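Local coordinates for protein fatty acyl CoA synthetase FADD13 (FATTY-ACYL-CoA SYNTHETASE) (Mycobacterium tuberculosis, PDB 3R44) that belongs to the AMP-binding enzymes of the ANL superfamily, whose members join a large N-terminal domain to a smaller C-terminal one, at residues Y35-T40 with L239-Q244; T205-Y210 with D285-I290; D212-P217 with V259-A264. All coordinates share one frame; numbering follows the deposited sequence.

How the interactions relate
From the N terminus the chain passes residues 35-40, then the loop 205-210 and, just after it, residues 212-217 with strand 213-216. Interaction 1 closes first, when 239-244 returns to pair beside 35-40; 259-264 then closes interaction 3 and 285-290 closes interaction 2. Interaction 3 therefore lies wholly within the span of interaction 2, and interaction 1 crosses both. All three serve one mixed sheet of the AMP-binding domain. Ile240 links interactions 1 and 3 through probable backbone hydrogen bonds to Leu214 and Leu216, while a salt bridge from Arg287 to Asp212 joins interactions 2 and 3, whose centres are about 8 Å apart.

Interaction 1: Y35-T40 with L239-Q244; sequences YVEPST and LISMPQ
Ser241 OG donates to Glu37 OE1 at 2.6 Å, and OE1 receives it on its anti lone pair, away from OE2. Tyr35 OH reaches the same OE1 at 2.7 Å from above the carboxylate plane. Glu37 CG stands anti to the backbone N (chi1 -163°) and the chain continues extended; with Thr40 OG1 donating to OE2, three hydroxyls fix the rotation of the carboxylate. Behind this tight cluster the backbones pair in parallel, Val36 N to Leu239 O (2.9 Å) and Ser241 N to Val36 O (2.7 Å). Val36 and Ile240 lie side by side on one face, CB to CD1 3.7 Å apart. On the other face the Tyr35 ring brings CZ to 3.6 Å from Ser241 CB and meets Leu239 more loosely at its CD1 corner. Beyond the strands the contact thins toward solvent: the Pro243 ring brings CG to 3.5 Å from Glu37 OE1, and a water bridges from Ser39 N to Ser241 O (2.7 Å from the latter). Strand 33-37 runs between strands 42-45 and 238-241, strand 213-216 flanks 238-241 on its other side, and helix 247-256 sets Leu253 against Ile240 and Pro38.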
ATOM      1  N   TYR A  35      16.702   7.405 -12.504  1.00 16.00           N
ATOM      2  CA  TYR A  35      16.357   5.950 -12.443  1.00 15.38           C
ATOM      3  C   TYR A  35      17.573   5.131 -12.719  1.00 15.94           C
ATOM      4  O   TYR A  35      18.174   5.324 -13.740  1.00 14.50           O
ATOM      5  CB  TYR A  35      15.232   5.645 -13.433  1.00 15.86           C
ATOM      6  CG  TYR A  35      14.575   4.304 -13.214  1.00 15.84           C
ATOM      7  CD1 TYR A  35      13.379   4.218 -12.508  1.00 20.03           C
ATOM      8  CD2 TYR A  35      15.136   3.138 -13.702  1.00 17.11           C
ATOM      9  CE1 TYR A  35      12.789   3.029 -12.265  1.00 21.01           C
ATOM     10  CE2 TYR A  35      14.520   1.888 -13.469  1.00 18.86           C
ATOM     11  CZ  TYR A  35      13.336   1.879 -12.746  1.00 21.59           C
ATOM     12  OH  TYR A  35      12.652   0.718 -12.506  1.00 27.20           O
ATOM     13  N   VAL A  36      17.999   4.312 -11.760  1.00 16.63           N
ATOM     14  CA  VAL A  36      19.182   3.499 -11.854  1.00 17.86           C
ATOM     15  C   VAL A  36      18.732   2.066 -11.496  1.00 19.09           C
ATOM     16  O   VAL A  36      18.263   1.829 -10.379  1.00 17.41           O
ATOM     17  CB  VAL A  36      20.294   3.960 -10.895  1.00 19.56           C
ATOM     18  CG1 VAL A  36      21.494   3.029 -11.028  1.00 18.78           C
ATOM     19  CG2 VAL A  36      20.692   5.409 -11.144  1.00 18.93           C
ATOM     20  N   GLU A  37      18.891   1.124 -12.430  1.00 18.59           N
ATOM     21  CA  GLU A  37      18.487  -0.281 -12.224  1.00 20.40           C
ATOM     22  C   GLU A  37      19.686  -1.140 -12.650  1.00 22.52           C
ATOM     23  O   GLU A  37      19.787  -1.489 -13.844  1.00 23.48           O
ATOM     24  CB  GLU A  37      17.255  -0.619 -13.082  1.00 19.87           C
ATOM     25  CG  GLU A  37      16.513  -1.858 -12.667  1.00 23.53           C
ATOM     26  CD  GLU A  37      15.152  -1.919 -13.309  1.00 27.36           C
ATOM     27  OE1 GLU A  37      14.156  -1.484 -12.675  1.00 27.28           O
ATOM     28  OE2 GLU A  37      15.096  -2.384 -14.472  1.00 31.55           O
ATOM     29  N   PRO A  38      20.640  -1.422 -11.716  1.00 22.72           N
ATOM     30  CA  PRO A  38      21.893  -2.063 -12.122  1.00 25.62           C
ATOM     31  C   PRO A  38      21.700  -3.431 -12.770  1.00 26.73           C
ATOM     32  O   PRO A  38      22.411  -3.731 -13.722  1.00 29.57           O
ATOM     33  CB  PRO A  38      22.671  -2.161 -10.794  1.00 26.41           C
ATOM     34  CG  PRO A  38      22.158  -0.980 -10.035  1.00 25.28           C
ATOM     35  CD  PRO A  38      20.689  -1.084 -10.281  1.00 23.98           C
ATOM     36  N   SER A  39      20.712  -4.195 -12.309  1.00 27.89           N
ATOM     37  CA  SER A  39      20.380  -5.528 -12.840  1.00 29.15           C
ATOM     38  C   SER A  39      20.085  -5.527 -14.350  1.00 31.21           C
ATOM     39  O   SER A  39      20.443  -6.471 -15.031  1.00 30.92           O
ATOM     40  CB  SER A  39      19.216  -6.180 -12.080  1.00 28.79           C
ATOM     41  OG  SER A  39      18.018  -5.420 -12.130  1.00 27.31           O
ATOM     42  N   THR A  40      19.493  -4.457 -14.874  1.00 31.01           N
ATOM     43  CA  THR A  40      19.193  -4.359 -16.324  1.00 32.25           C
ATOM     44  C   THR A  40      20.050  -3.286 -17.023  1.00 32.32           C
ATOM     45  O   THR A  40      19.772  -2.884 -18.158  1.00 32.10           O
ATOM     46  CB  THR A  40      17.710  -3.993 -16.516  1.00 31.85           C
ATOM     47  OG1 THR A  40      17.471  -2.750 -15.852  1.00 31.74           O
ATOM     48  CG2 THR A  40      16.782  -5.046 -15.913  1.00 32.52           C
ATOM     49  N   LEU A 239      15.872   7.386  -8.072  1.00 14.47           N
ATOM     50  CA  LEU A 239      15.330   6.061  -7.762  1.00 14.06           C
ATOM     51  C   LEU A 239      16.364   5.000  -8.082  1.00 16.10           C
ATOM     52  O   LEU A 239      16.906   4.999  -9.188  1.00 18.60           O
ATOM     53  CB  LEU A 239      14.088   5.778  -8.588  1.00 15.37           C
ATOM     54  CG  LEU A 239      12.864   6.481  -8.108  1.00 18.81           C
ATOM     55  CD1 LEU A 239      11.782   6.235  -9.198  1.00 20.27           C
ATOM     56  CD2 LEU A 239      12.385   5.882  -6.797  1.00 18.28           C
ATOM     57  N   ILE A 240      16.644   4.134  -7.106  1.00 15.46           N
ATOM     58  CA  ILE A 240      17.507   2.995  -7.300  1.00 15.77           C
ATOM     59  C   ILE A 240      16.576   1.801  -7.302  1.00 15.94           C
ATOM     60  O   ILE A 240      15.962   1.483  -6.304  1.00 15.98           O
ATOM     61  CB  ILE A 240      18.576   2.895  -6.199  1.00 15.50           C
ATOM     62  CG1 ILE A 240      19.322   4.240  -6.036  1.00 16.05           C
ATOM     63  CG2 ILE A 240      19.512   1.712  -6.471  1.00 16.84           C
ATOM     64  CD1 ILE A 240      20.062   4.751  -7.280  1.00 14.58           C
ATOM     65  N   SER A 241      16.479   1.124  -8.428  1.00 15.97           N
ATOM     66  CA  SER A 241      15.498   0.076  -8.559  1.00 16.69           C
ATOM     67  C   SER A 241      16.078  -1.336  -8.398  1.00 16.87           C
ATOM     68  O   SER A 241      17.085  -1.696  -9.049  1.00 18.17           O
ATOM     69  CB  SER A 241      14.799   0.202  -9.916  1.00 17.21           C
ATOM     70  OG  SER A 241      13.971  -0.909 -10.139  1.00 18.86           O
ATOM     71  N   MET A 242      15.420  -2.124  -7.543  1.00 17.96           N
ATOM     72  CA  MET A 242      15.652  -3.566  -7.386  1.00 18.47           C
ATOM     73  C   MET A 242      14.336  -4.322  -7.682  1.00 19.34           C
ATOM     74  O   MET A 242      13.543  -4.504  -6.802  1.00 19.78           O
ATOM     75  CB  MET A 242      16.182  -3.916  -5.965  1.00 17.06           C
ATOM     76  CG  MET A 242      16.758  -5.296  -5.885  1.00 20.41           C
ATOM     77  SD  MET A 242      17.283  -5.802  -4.184  1.00 22.78           S
ATOM     78  CE  MET A 242      18.797  -6.576  -4.518  1.00 21.11           C
ATOM     79  N   PRO A 243      14.086  -4.716  -8.950  1.00 21.06           N
ATOM     80  CA  PRO A 243      12.754  -5.167  -9.351  1.00 23.06           C
ATOM     81  C   PRO A 243      12.360  -6.478  -8.724  1.00 25.95           C
ATOM     82  O   PRO A 243      11.174  -6.620  -8.365  1.00 27.65           O
ATOM     83  CB  PRO A 243      12.821  -5.249 -10.891  1.00 23.73           C
ATOM     84  CG  PRO A 243      14.080  -4.728 -11.278  1.00 23.64           C
ATOM     85  CD  PRO A 243      14.956  -4.441 -10.097  1.00 21.77           C
ATOM     86  N   GLN A 244      13.356  -7.345  -8.478  1.00 26.90           N
ATOM     87  CA  GLN A 244      13.179  -8.580  -7.723  1.00 28.02           C
ATOM     88  C   GLN A 244      13.998  -8.493  -6.414  1.00 26.40           C
ATOM     89  O   GLN A 244      15.185  -8.595  -6.480  1.00 27.51           O
ATOM     90  CB  GLN A 244      13.712  -9.766  -8.542  1.00 29.11           C
TER
HETATM   91  O   HOH W   1      18.680  -3.678 -10.085  1.00 14.69           O

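Interaction 2: T205-Y210 with D285-I290; sequences TIDVRY and DFRYFI
Arg209 and Arg287 stack their guanidinium groups flat on each other, centres 3.7 Å apart and planes 7° from parallel. The two chains arrive differently: Arg209 is extended from CG to NE, whereas Arg287 bends at chi3 (-61°), which swings NE over the centre of the Arg209 group. Carboxylates probably offset the like charges. Arg209 grips Asp207 side-on, NE to OD1 (3.0 Å) and NH2 to OD2 (2.9 Å), and Arg287 NH2 forms a salt bridge with Asp212. A water ties Arg287 NE to Asp207 OD2. Asp207 is the centre of an inverse gamma turn in the loop between helix 192-205 and strand 213-216, and its carbonyl oxygen accepts two side-chain donors from opposite faces of its plane. Arg287 NH2 comes at 2.9 Å, with the oxygen lying in the guanidinium plane; Tyr288 OH comes at 2.7 Å from above the carbonyl plane. Tyr288 CG sits between its backbone N and carbonyl carbon (chi1 62°), and the Asp207 carbonyl oxygen lies in the plane of the Tyr288 ring, at its edge. Ile206 CG1 takes the same kind of position, and its CD1 touches both Tyr288 OH and Ile290 CD1 at 3.6 Å; the Ile206 side chain crosses both of theirs at about a right angle.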
ATOM      1  N   THR A 205       7.108  15.941   5.101  1.00 16.94           N
ATOM      2  CA  THR A 205       7.044  15.353   6.414  1.00 17.09           C
ATOM      3  C   THR A 205       8.315  14.536   6.723  1.00 17.43           C
ATOM      4  O   THR A 205       8.860  14.657   7.797  1.00 17.46           O
ATOM      5  CB  THR A 205       5.775  14.452   6.564  1.00 17.61           C
ATOM      6  OG1 THR A 205       4.597  15.223   6.222  1.00 17.59           O
ATOM      7  CG2 THR A 205       5.701  13.865   7.996  1.00 16.68           C
ATOM      8  N   ILE A 206       8.771  13.714   5.790  1.00 17.19           N
ATOM      9  CA  ILE A 206       9.959  12.885   6.100  1.00 18.24           C
ATOM     10  C   ILE A 206      11.209  13.681   5.786  1.00 18.08           C
ATOM     11  O   ILE A 206      11.152  14.631   4.990  1.00 16.54           O
ATOM     12  CB  ILE A 206       9.980  11.557   5.321  1.00 17.93           C
ATOM     13  CG1 ILE A 206      10.195  11.756   3.830  1.00 18.20           C
ATOM     14  CG2 ILE A 206       8.701  10.751   5.570  1.00 20.43           C
ATOM     15  CD1 ILE A 206      10.307  10.362   3.104  1.00 19.83           C
ATOM     16  N   ASP A 207      12.355  13.267   6.357  1.00 17.41           N
ATOM     17  CA  ASP A 207      13.607  13.927   6.063  1.00 17.45           C
ATOM     18  C   ASP A 207      14.143  13.433   4.718  1.00 17.60           C
ATOM     19  O   ASP A 207      15.026  12.589   4.672  1.00 16.20           O
ATOM     20  CB  ASP A 207      14.610  13.717   7.199  1.00 19.32           C
ATOM     21  CG  ASP A 207      15.966  14.403   6.957  1.00 23.62           C
ATOM     22  OD1 ASP A 207      16.186  15.211   5.993  1.00 23.40           O
ATOM     23  OD2 ASP A 207      16.840  14.113   7.781  1.00 30.55           O
ATOM     24  N   VAL A 208      13.578  13.931   3.625  1.00 16.60           N
ATOM     25  CA  VAL A 208      14.054  13.625   2.270  1.00 17.44           C
ATOM     26  C   VAL A 208      14.723  14.883   1.713  1.00 18.46           C
ATOM     27  O   VAL A 208      14.258  16.019   2.001  1.00 20.32           O
ATOM     28  CB  VAL A 208      12.943  13.130   1.349  1.00 18.18           C
ATOM     29  CG1 VAL A 208      11.823  14.184   1.174  1.00 20.10           C
ATOM     30  CG2 VAL A 208      13.534  12.667  -0.031  1.00 18.13           C
ATOM     31  N   ARG A 209      15.822  14.696   0.970  1.00 16.85           N
ATOM     32  CA  ARG A 209      16.706  15.797   0.537  1.00 17.09           C
ATOM     33  C   ARG A 209      16.967  15.750  -0.955  1.00 17.11           C
ATOM     34  O   ARG A 209      16.961  14.680  -1.556  1.00 13.96           O
ATOM     35  CB  ARG A 209      18.028  15.700   1.292  1.00 17.84           C
ATOM     36  CG  ARG A 209      17.866  15.646   2.802  1.00 17.76           C
ATOM     37  CD  ARG A 209      19.192  15.432   3.487  1.00 21.29           C
ATOM     38  NE  ARG A 209      18.966  15.141   4.885  1.00 22.00           N
ATOM     39  CZ  ARG A 209      19.940  14.819   5.727  1.00 25.06           C
ATOM     40  NH1 ARG A 209      21.189  14.719   5.298  1.00 24.12           N
ATOM     41  NH2 ARG A 209      19.645  14.572   6.996  1.00 26.42           N
ATOM     42  N   TYR A 210      17.155  16.928  -1.541  1.00 17.72           N
ATOM     43  CA  TYR A 210      17.580  17.058  -2.915  1.00 16.94           C
ATOM     44  C   TYR A 210      18.794  16.189  -3.136  1.00 17.71           C
ATOM     45  O   TYR A 210      19.719  16.203  -2.319  1.00 15.43           O
ATOM     46  CB  TYR A 210      17.920  18.494  -3.215  1.00 18.72           C
ATOM     47  CG  TYR A 210      18.403  18.728  -4.634  1.00 20.34           C
ATOM     48  CD1 TYR A 210      17.703  18.227  -5.720  1.00 21.69           C
ATOM     49  CD2 TYR A 210      19.577  19.451  -4.890  1.00 26.03           C
ATOM     50  CE1 TYR A 210      18.149  18.454  -7.063  1.00 25.51           C
ATOM     51  CE2 TYR A 210      20.027  19.676  -6.221  1.00 27.32           C
ATOM     52  CZ  TYR A 210      19.293  19.163  -7.295  1.00 30.32           C
ATOM     53  OH  TYR A 210      19.710  19.363  -8.598  1.00 34.61           O
ATOM     54  N   ASP A 285      26.210   6.384   3.842  1.00 26.83           N
ATOM     55  CA  ASP A 285      25.241   7.314   3.259  1.00 25.51           C
ATOM     56  C   ASP A 285      23.815   6.911   3.643  1.00 21.76           C
ATOM     57  O   ASP A 285      22.903   7.723   3.468  1.00 19.35           O
ATOM     58  CB  ASP A 285      25.316   7.327   1.717  1.00 27.10           C
ATOM     59  CG  ASP A 285      26.663   7.851   1.160  1.00 33.55           C
ATOM     60  OD1 ASP A 285      26.930   9.064   1.255  1.00 40.41           O
ATOM     61  OD2 ASP A 285      27.413   7.049   0.569  1.00 38.02           O
ATOM     62  N   PHE A 286      23.583   5.662   4.080  1.00 18.80           N
ATOM     63  CA  PHE A 286      22.201   5.187   4.270  1.00 18.35           C
ATOM     64  C   PHE A 286      21.640   5.731   5.594  1.00 19.11           C
ATOM     65  O   PHE A 286      22.254   5.552   6.664  1.00 21.06           O
ATOM     66  CB  PHE A 286      22.155   3.657   4.300  1.00 17.81           C
ATOM     67  CG  PHE A 286      20.786   3.143   4.181  1.00 17.80           C
ATOM     68  CD1 PHE A 286      20.210   2.978   2.941  1.00 19.89           C
ATOM     69  CD2 PHE A 286      19.989   3.002   5.310  1.00 19.73           C
ATOM     70  CE1 PHE A 286      18.900   2.548   2.832  1.00 19.54           C
ATOM     71  CE2 PHE A 286      18.632   2.637   5.202  1.00 19.00           C
ATOM     72  CZ  PHE A 286      18.115   2.388   3.968  1.00 19.54           C
ATOM     73  N   ARG A 287      20.535   6.438   5.550  1.00 16.61           N
ATOM     74  CA  ARG A 287      19.994   7.056   6.748  1.00 17.69           C
ATOM     75  C   ARG A 287      18.837   6.307   7.349  1.00 16.93           C
ATOM     76  O   ARG A 287      18.807   6.156   8.556  1.00 18.16           O
ATOM     77  CB  ARG A 287      19.556   8.509   6.474  1.00 18.11           C
ATOM     78  CG  ARG A 287      20.644   9.342   5.846  1.00 16.82           C
ATOM     79  CD  ARG A 287      20.426  10.868   6.068  1.00 19.61           C
ATOM     80  NE  ARG A 287      19.161  11.307   5.449  1.00 18.11           N
ATOM     81  CZ  ARG A 287      18.982  11.605   4.159  1.00 18.54           C
ATOM     82  NH1 ARG A 287      19.975  11.521   3.275  1.00 17.37           N
ATOM     83  NH2 ARG A 287      17.765  12.029   3.753  1.00 16.61           N
ATOM     84  N   TYR A 288      17.844   5.926   6.544  1.00 16.13           N
ATOM     85  CA  TYR A 288      16.674   5.246   7.091  1.00 15.18           C
ATOM     86  C   TYR A 288      15.869   4.440   6.082  1.00 16.00           C
ATOM     87  O   TYR A 288      15.877   4.717   4.899  1.00 15.29           O
ATOM     88  CB  TYR A 288      15.734   6.272   7.823  1.00 15.95           C
ATOM     89  CG  TYR A 288      15.182   7.332   6.937  1.00 16.02           C
ATOM     90  CD1 TYR A 288      13.977   7.156   6.260  1.00 16.87           C
ATOM     91  CD2 TYR A 288      15.855   8.528   6.776  1.00 18.20           C
ATOM     92  CE1 TYR A 288      13.478   8.133   5.504  1.00 17.41           C
ATOM     93  CE2 TYR A 288      15.371   9.523   5.998  1.00 16.20           C
ATOM     94  CZ  TYR A 288      14.167   9.316   5.328  1.00 15.07           C
ATOM     95  OH  TYR A 288      13.606  10.253   4.485  1.00 18.84           O
ATOM     96  N   PHE A 289      15.099   3.499   6.592  1.00 16.22           N
ATOM     97  CA  PHE A 289      14.106   2.838   5.819  1.00 16.45           C
ATOM     98  C   PHE A 289      12.738   3.425   6.094  1.00 18.38           C
ATOM     99  O   PHE A 289      12.475   3.879   7.181  1.00 18.73           O
ATOM    100  CB  PHE A 289      14.047   1.363   6.188  1.00 16.22           C
ATOM    101  CG  PHE A 289      15.241   0.555   5.736  1.00 16.81           C
ATOM    102  CD1 PHE A 289      15.352   0.097   4.417  1.00 21.14           C
ATOM    103  CD2 PHE A 289      16.238   0.262   6.643  1.00 20.50           C
ATOM    104  CE1 PHE A 289      16.455  -0.667   4.013  1.00 24.72           C
ATOM    105  CE2 PHE A 289      17.363  -0.477   6.246  1.00 21.93           C
ATOM    106  CZ  PHE A 289      17.457  -0.949   4.933  1.00 22.93           C
ATOM    107  N   ILE A 290      11.888   3.448   5.070  1.00 17.37           N
ATOM    108  CA  ILE A 290      10.481   3.807   5.210  1.00 19.13           C
ATOM    109  C   ILE A 290       9.781   2.463   5.112  1.00 19.23           C
ATOM    110  O   ILE A 290       9.942   1.789   4.105  1.00 18.34           O
ATOM    111  CB  ILE A 290       9.978   4.667   4.066  1.00 19.76           C
ATOM    112  CG1 ILE A 290      10.786   5.959   3.991  1.00 19.38           C
ATOM    113  CG2 ILE A 290       8.464   4.997   4.279  1.00 22.55           C
ATOM    114  CD1 ILE A 290      10.480   6.829   2.751  1.00 20.61           C
TER
HETATM  115  O   HOH W   2      17.534  11.334   7.885  1.00  9.71           O

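Interaction 3: D212-P217 with V259-A264; sequences DRLLLP and VCIGGA
Arg213 O is gripped by two successive amides of the facing chain, Cys260 N at 2.8 Å and Ile261 N at 3.2 Å, both tilted modestly from the carbonyl plane. Val259 and Cys260 lie just before strand 261-264, whose pairing starts with Ile261 beside Leu214; the Arg213 carbonyl thus takes the last loop amide and the first strand amide. The Cys260 side chain adds a further bond: SG is anti to the carbonyl carbon (chi1 -48°), which sets it in line with the N-H of Arg213, a long but nearly straight bond of 3.5 Å. Asp212 OD1 lies against the same sulfur, while OD2 rests by Ile261 CD1, the two side chains crossing at about a right angle; the stronger partners of OD2 are Arg209 N and the Arg287 guanidinium. The Arg213 chain leads away from the contact, bent at chi3, to a salt bridge with Glu257. From there on the pairing is a regular parallel ladder, with Leu215 N to Ile261 O at 2.8 Å and Gly263 N to Leu215 O, also 2.8 Å. These strands are central neighbours in the sheet of the AMP-binding domain: the chain goes from 213-216 through helix 223-235 to strand 238-241, then crosses back by helix 247-256 to place 261-264 on the other side of 213-216. On one face Leu214 CD1 meets Ile261 CG2 at 4.1 Å under helix 223-235. On the opposite face Leu215 CB touches Val259 CG1 at 3.7 Å, and Leu215 packs on Val250, Leu253 and Ile254 of helix 247-256. Gly262, the bridge partner of Leu215, offers only backbone there. At the far end the Pro217 ring lies against the Gly263 carbonyl, CD 3.1 Å from O.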
ATOM      1  N   ASP A 212      18.995  12.981  -2.816  1.00 17.65           N
ATOM      2  CA  ASP A 212      18.951  11.694  -2.117  1.00 15.89           C
ATOM      3  C   ASP A 212      18.769  10.584  -3.195  1.00 15.94           C
ATOM      4  O   ASP A 212      18.223  10.794  -4.281  1.00 14.71           O
ATOM      5  CB  ASP A 212      17.787  11.590  -1.113  1.00 16.28           C
ATOM      6  CG  ASP A 212      18.105  12.130   0.269  1.00 17.97           C
ATOM      7  OD1 ASP A 212      19.298  12.330   0.626  1.00 18.17           O
ATOM      8  OD2 ASP A 212      17.137  12.356   1.074  1.00 15.62           O
ATOM      9  N   ARG A 213      19.263   9.401  -2.854  1.00 15.73           N
ATOM     10  CA  ARG A 213      19.123   8.203  -3.655  1.00 14.70           C
ATOM     11  C   ARG A 213      18.276   7.206  -2.889  1.00 14.17           C
ATOM     12  O   ARG A 213      18.573   6.869  -1.725  1.00 13.37           O
ATOM     13  CB  ARG A 213      20.509   7.655  -3.980  1.00 14.90           C
ATOM     14  CG  ARG A 213      21.352   8.699  -4.565  1.00 16.82           C
ATOM     15  CD  ARG A 213      22.736   8.306  -4.972  1.00 18.01           C
ATOM     16  NE  ARG A 213      22.884   7.318  -6.041  1.00 16.39           N
ATOM     17  CZ  ARG A 213      22.967   7.605  -7.335  1.00 20.19           C
ATOM     18  NH1 ARG A 213      22.802   8.845  -7.730  1.00 20.09           N
ATOM     19  NH2 ARG A 213      23.215   6.646  -8.230  1.00 20.71           N
ATOM     20  N   LEU A 214      17.207   6.731  -3.520  1.00 13.92           N
ATOM     21  CA  LEU A 214      16.159   6.022  -2.806  1.00 12.53           C
ATOM     22  C   LEU A 214      15.947   4.647  -3.425  1.00 13.57           C
ATOM     23  O   LEU A 214      15.612   4.511  -4.623  1.00 13.53           O
ATOM     24  CB  LEU A 214      14.858   6.868  -2.789  1.00 13.09           C
ATOM     25  CG  LEU A 214      13.732   6.277  -1.927  1.00 15.52           C
ATOM     26  CD1 LEU A 214      12.742   7.372  -1.518  1.00 16.19           C
ATOM     27  CD2 LEU A 214      12.989   5.203  -2.730  1.00 15.51           C
ATOM     28  N   LEU A 215      16.118   3.614  -2.608  1.00 12.95           N
ATOM     29  CA  LEU A 215      15.931   2.229  -3.047  1.00 13.16           C
ATOM     30  C   LEU A 215      14.474   1.806  -2.982  1.00 12.88           C
ATOM     31  O   LEU A 215      13.815   1.906  -1.908  1.00 12.72           O
ATOM     32  CB  LEU A 215      16.776   1.298  -2.196  1.00 13.27           C
ATOM     33  CG  LEU A 215      16.551  -0.173  -2.479  1.00 17.05           C
ATOM     34  CD1 LEU A 215      17.206  -0.535  -3.826  1.00 19.72           C
ATOM     35  CD2 LEU A 215      17.108  -1.001  -1.278  1.00 21.28           C
ATOM     36  N   LEU A 216      13.960   1.390  -4.123  1.00 12.24           N
ATOM     37  CA  LEU A 216      12.601   0.854  -4.267  1.00 14.70           C
ATOM     38  C   LEU A 216      12.683  -0.624  -4.625  1.00 15.53           C
ATOM     39  O   LEU A 216      12.979  -0.978  -5.771  1.00 16.84           O
ATOM     40  CB  LEU A 216      11.814   1.584  -5.358  1.00 14.62           C
ATOM     41  CG  LEU A 216      10.337   1.179  -5.413  1.00 18.59           C
ATOM     42  CD1 LEU A 216       9.655   1.221  -4.080  1.00 17.91           C
ATOM     43  CD2 LEU A 216       9.619   2.051  -6.437  1.00 22.22           C
ATOM     44  N   PRO A 217      12.416  -1.498  -3.642  1.00 15.54           N
ATOM     45  CA  PRO A 217      12.512  -2.911  -3.961  1.00 17.23           C
ATOM     46  C   PRO A 217      11.144  -3.585  -3.764  1.00 19.08           C
ATOM     47  O   PRO A 217      11.083  -4.827  -3.546  1.00 21.35           O
ATOM     48  CB  PRO A 217      13.489  -3.405  -2.903  1.00 18.00           C
ATOM     49  CG  PRO A 217      13.003  -2.639  -1.667  1.00 15.90           C
ATOM     50  CD  PRO A 217      12.512  -1.303  -2.179  1.00 15.91           C
ATOM     51  N   VAL A 259      22.985   4.604  -1.538  1.00 16.18           N
ATOM     52  CA  VAL A 259      21.599   4.772  -1.198  1.00 14.23           C
ATOM     53  C   VAL A 259      21.448   5.465   0.171  1.00 14.61           C
ATOM     54  O   VAL A 259      22.119   5.125   1.163  1.00 13.95           O
ATOM     55  CB  VAL A 259      20.855   3.404  -1.257  1.00 12.31           C
ATOM     56  CG1 VAL A 259      19.384   3.511  -0.713  1.00 10.48           C
ATOM     57  CG2 VAL A 259      20.860   2.839  -2.684  1.00 13.88           C
ATOM     58  N   CYS A 260      20.569   6.468   0.187  1.00 14.07           N
ATOM     59  CA  CYS A 260      20.200   7.226   1.374  1.00 15.44           C
ATOM     60  C   CYS A 260      18.983   6.750   2.102  1.00 14.80           C
ATOM     61  O   CYS A 260      18.920   6.869   3.356  1.00 16.76           O
ATOM     62  CB  CYS A 260      20.013   8.701   1.000  1.00 15.88           C
ATOM     63  SG  CYS A 260      21.320   9.395   0.021  1.00 24.97           S
ATOM     64  N   ILE A 261      17.964   6.289   1.364  1.00 13.48           N
ATOM     65  CA  ILE A 261      16.710   5.924   1.948  1.00 13.37           C
ATOM     66  C   ILE A 261      16.286   4.656   1.237  1.00 14.26           C
ATOM     67  O   ILE A 261      16.554   4.490   0.037  1.00 14.56           O
ATOM     68  CB  ILE A 261      15.632   7.003   1.666  1.00 14.47           C
ATOM     69  CG1 ILE A 261      16.069   8.374   2.203  1.00 19.18           C
ATOM     70  CG2 ILE A 261      14.235   6.573   2.195  1.00 17.93           C
ATOM     71  CD1 ILE A 261      15.206   9.513   1.522  1.00 15.65           C
ATOM     72  N   GLY A 262      15.613   3.767   1.941  1.00 16.19           N
ATOM     73  CA  GLY A 262      15.084   2.570   1.300  1.00 16.53           C
ATOM     74  C   GLY A 262      13.642   2.326   1.657  1.00 17.93           C
ATOM     75  O   GLY A 262      13.273   2.476   2.814  1.00 18.72           O
ATOM     76  N   GLY A 263      12.838   1.888   0.699  1.00 16.49           N
ATOM     77  CA  GLY A 263      11.502   1.452   1.024  1.00 16.77           C
ATOM     78  C   GLY A 263      11.558  -0.026   1.427  1.00 16.92           C
ATOM     79  O   GLY A 263      12.303  -0.811   0.840  1.00 18.74           O
ATOM     80  N   ALA A 264      10.783  -0.400   2.436  1.00 17.95           N
ATOM     81  CA  ALA A 264      10.749  -1.762   2.929  1.00 16.86           C
ATOM     82  C   ALA A 264       9.476  -2.119   3.662  1.00 17.47           C
ATOM     83  O   ALA A 264       8.513  -1.342   3.737  1.00 18.70           O
ATOM     84  CB  ALA A 264      11.968  -1.990   3.856  1.00 19.21           C
TER